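Local coordinates for acetyltransferase, GNAT family (Colwellia psychrerythraea, PDB 3IWG), which probably transfers acyl groups, as an acyltransferase of the GNAT family, at residues Asp63-Leu67 / Gln270-Lys274. Residues are numbered along the deposited sequence; the frame is centred on the assembly and turned at random.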
ATOM      1  N   ASP A  63      -2.887 -13.079 -16.913  1.00 34.58           N
ATOM      2  CA  ASP A  63      -3.917 -13.724 -17.701  1.00 34.61           C
ATOM      3  C   ASP A  63      -3.458 -14.051 -19.083  1.00 34.21           C
ATOM      4  O   ASP A  63      -4.181 -14.727 -19.791  1.00 35.85           O
ATOM      5  CB  ASP A  63      -5.159 -12.862 -17.714  1.00 35.23           C
ATOM      6  CG  ASP A  63      -5.740 -12.722 -16.327  1.00 37.44           C
ATOM      7  OD1 ASP A  63      -6.047 -13.786 -15.749  1.00 41.76           O
ATOM      8  OD2 ASP A  63      -5.823 -11.591 -15.778  1.00 39.27           O
ATOM      9  N   GLY A  64      -2.249 -13.634 -19.464  1.00 32.86           N
ATOM     10  CA  GLY A  64      -1.750 -13.885 -20.823  1.00 31.30           C
ATOM     11  C   GLY A  64      -1.989 -12.744 -21.806  1.00 30.04           C
ATOM     12  O   GLY A  64      -1.964 -12.939 -23.014  1.00 28.45           O
ATOM     13  N   TYR A  65      -2.166 -11.541 -21.287  1.00 28.68           N
ATOM     14  CA  TYR A  65      -2.455 -10.415 -22.121  1.00 28.67           C
ATOM     15  C   TYR A  65      -1.334  -9.427 -22.087  1.00 27.90           C
ATOM     16  O   TYR A  65      -0.901  -8.986 -21.013  1.00 26.66           O
ATOM     17  CB  TYR A  65      -3.743  -9.723 -21.677  1.00 29.05           C
ATOM     18  CG  TYR A  65      -4.970 -10.520 -22.043  1.00 30.19           C
ATOM     19  CD1 TYR A  65      -5.462 -11.501 -21.201  1.00 32.19           C
ATOM     20  CD2 TYR A  65      -5.606 -10.315 -23.261  1.00 32.00           C
ATOM     21  CE1 TYR A  65      -6.577 -12.267 -21.557  1.00 34.57           C
ATOM     22  CE2 TYR A  65      -6.711 -11.052 -23.620  1.00 33.10           C
ATOM     23  CZ  TYR A  65      -7.204 -12.022 -22.770  1.00 33.22           C
ATOM     24  OH  TYR A  65      -8.313 -12.733 -23.136  1.00 34.94           O
ATOM     25  N   LEU A  66      -0.895  -9.069 -23.289  1.00 26.68           N
ATOM     26  CA  LEU A  66       0.056  -8.006 -23.464  1.00 26.52           C
ATOM     27  C   LEU A  66      -0.488  -6.725 -22.893  1.00 25.42           C
ATOM     28  O   LEU A  66      -1.676  -6.440 -22.953  1.00 26.75           O
ATOM     29  CB  LEU A  66       0.410  -7.802 -24.946  1.00 26.44           C
ATOM     30  CG  LEU A  66       1.563  -8.610 -25.556  1.00 30.07           C
ATOM     31  CD1 LEU A  66       1.430 -10.075 -25.242  1.00 33.40           C
ATOM     32  CD2 LEU A  66       1.659  -8.419 -27.122  1.00 32.63           C
ATOM     33  N   LEU A  67       0.403  -5.951 -22.336  1.00 24.38           N
ATOM     34  CA  LEU A  67       0.076  -4.664 -21.792  1.00 25.53           C
ATOM     35  C   LEU A  67       0.894  -3.593 -22.493  1.00 25.76           C
ATOM     36  O   LEU A  67       0.442  -2.473 -22.599  1.00 25.51           O
ATOM     37  CB  LEU A  67       0.346  -4.632 -20.248  1.00 25.15           C
ATOM     38  CG  LEU A  67      -0.562  -5.476 -19.296  1.00 27.67           C
ATOM     39  CD1 LEU A  67      -0.386  -5.108 -17.765  1.00 28.75           C
ATOM     40  CD2 LEU A  67      -2.071  -5.406 -19.622  1.00 26.60           C
ATOM     41  N   GLN A 270      -9.490  -4.253 -25.451  1.00 24.98           N
ATOM     42  CA  GLN A 270      -8.994  -5.591 -25.218  1.00 25.92           C
ATOM     43  C   GLN A 270      -9.180  -6.378 -26.475  1.00 25.81           C
ATOM     44  O   GLN A 270     -10.338  -6.582 -26.874  1.00 26.57           O
ATOM     45  CB  GLN A 270      -9.806  -6.291 -24.111  1.00 26.48           C
ATOM     46  CG  GLN A 270      -9.268  -7.657 -23.734  1.00 27.70           C
ATOM     47  CD  GLN A 270     -10.066  -8.348 -22.632  1.00 29.97           C
ATOM     48  OE1 GLN A 270     -10.794  -7.712 -21.852  1.00 30.70           O
ATOM     49  NE2 GLN A 270      -9.960  -9.667 -22.596  1.00 28.73           N
ATOM     50  N   PHE A 271      -8.064  -6.841 -27.057  1.00 25.44           N
ATOM     51  CA  PHE A 271      -8.032  -7.647 -28.295  1.00 25.99           C
ATOM     52  C   PHE A 271      -7.753  -9.101 -27.984  1.00 27.16           C
ATOM     53  O   PHE A 271      -6.951  -9.397 -27.078  1.00 27.71           O
ATOM     54  CB  PHE A 271      -6.918  -7.184 -29.230  1.00 25.29           C
ATOM     55  CG  PHE A 271      -7.198  -5.900 -29.925  1.00 24.45           C
ATOM     56  CD1 PHE A 271      -8.097  -5.848 -30.983  1.00 23.57           C
ATOM     57  CD2 PHE A 271      -6.556  -4.739 -29.553  1.00 27.34           C
ATOM     58  CE1 PHE A 271      -8.369  -4.664 -31.652  1.00 21.51           C
ATOM     59  CE2 PHE A 271      -6.816  -3.526 -30.236  1.00 26.93           C
ATOM     60  CZ  PHE A 271      -7.733  -3.504 -31.287  1.00 25.02           C
ATOM     61  N   GLU A 272      -8.419 -10.004 -28.697  1.00 28.29           N
ATOM     62  CA  GLU A 272      -8.158 -11.433 -28.551  1.00 29.67           C
ATOM     63  C   GLU A 272      -7.424 -11.856 -29.802  1.00 31.17           C
ATOM     64  O   GLU A 272      -7.789 -11.456 -30.898  1.00 31.12           O
ATOM     65  CB  GLU A 272      -9.430 -12.265 -28.398  1.00 29.51           C
ATOM     66  CG  GLU A 272     -10.393 -11.820 -27.266  1.00 30.47           C
ATOM     67  CD  GLU A 272      -9.806 -11.916 -25.857  1.00 30.91           C
ATOM     68  OE1 GLU A 272      -9.213 -12.969 -25.547  1.00 29.80           O
ATOM     69  OE2 GLU A 272      -9.956 -10.944 -25.066  1.00 29.45           O
ATOM     70  N   PHE A 273      -6.384 -12.658 -29.624  1.00 33.04           N
ATOM     71  CA  PHE A 273      -5.586 -13.128 -30.725  1.00 34.60           C
ATOM     72  C   PHE A 273      -6.152 -14.328 -31.488  1.00 37.04           C
ATOM     73  O   PHE A 273      -6.760 -15.266 -30.919  1.00 36.76           O
ATOM     74  CB  PHE A 273      -4.184 -13.495 -30.260  1.00 34.44           C
ATOM     75  CG  PHE A 273      -3.353 -12.326 -29.875  1.00 33.03           C
ATOM     76  CD1 PHE A 273      -3.570 -11.076 -30.447  1.00 31.92           C
ATOM     77  CD2 PHE A 273      -2.322 -12.474 -28.952  1.00 30.83           C
ATOM     78  CE1 PHE A 273      -2.821  -9.988 -30.068  1.00 32.10           C
ATOM     79  CE2 PHE A 273      -1.524 -11.382 -28.600  1.00 31.04           C
ATOM     80  CZ  PHE A 273      -1.776 -10.133 -29.149  1.00 30.40           C
ATOM     81  N   LYS A 274      -5.914 -14.243 -32.803  1.00 39.24           N
ATOM     82  CA  LYS A 274      -6.020 -15.366 -33.718  1.00 41.06           C
ATOM     83  C   LYS A 274      -4.646 -16.073 -33.703  1.00 41.75           C
ATOM     84  O   LYS A 274      -4.537 -17.289 -33.945  1.00 43.19           O
ATOM     85  CB  LYS A 274      -6.437 -14.892 -35.151  1.00 41.48           C
ATOM     86  CG  LYS A 274      -5.672 -13.666 -35.729  1.00 42.40           C
ATOM     87  CD  LYS A 274      -6.106 -13.255 -37.178  1.00 42.87           C
ATOM     88  CE  LYS A 274      -4.888 -13.082 -38.138  1.00 43.35           C
ATOM     89  NZ  LYS A 274      -4.960 -11.920 -39.083  1.00 42.53           N
TER
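The strand portions 65-67 and 270-273 run roughly antiparallel, with 135° between their directions, but they are not sheet neighbours. Their axes approach no closer than 8.6 Å, and the nearest alpha carbons, Tyr65 CA and Glu272 CA, lie 8.7 Å apart. Strand 99-103 fills this gap: Leu66 bonds through its backbone to Gly99 and Phe101. The topology is that of a tandem GNAT protein in which the last strand of the chain, 262-273, is inserted into the sheet of the N-terminal half, between strands 99-103 and 117-129. Contact across the intervening strand therefore depends on side chains reaching across, with no backbone hydrogen bond between the two segments, which bury just 209 Å² between them.

Gly64, with a positive phi of 94°, closes the turn and delivers the chain into Tyr65. On one face of the sheet the long Tyr65 side chain spans the distance. Its ring meets that of Phe101 on the middle strand, and the CE2 edge comes within 3.8 Å of Phe271 O. On the other face, Leu66 CD2 touches the edge of the Phe273 ring at CZ, 4.3 Å away.

Polar groups finish the bridge on the tyrosine side. Gln270 reaches out extended and Glu272, two residues on, folds over, so that the ends of both come near the phenol, and Gln270 NE2 gives a weak hydrogen bond to Glu272 OE2 (2.8 Å). The other carboxylate oxygen, Glu272 OE1, accepts a short hydrogen bond from Tyr65 OH at 2.6 Å.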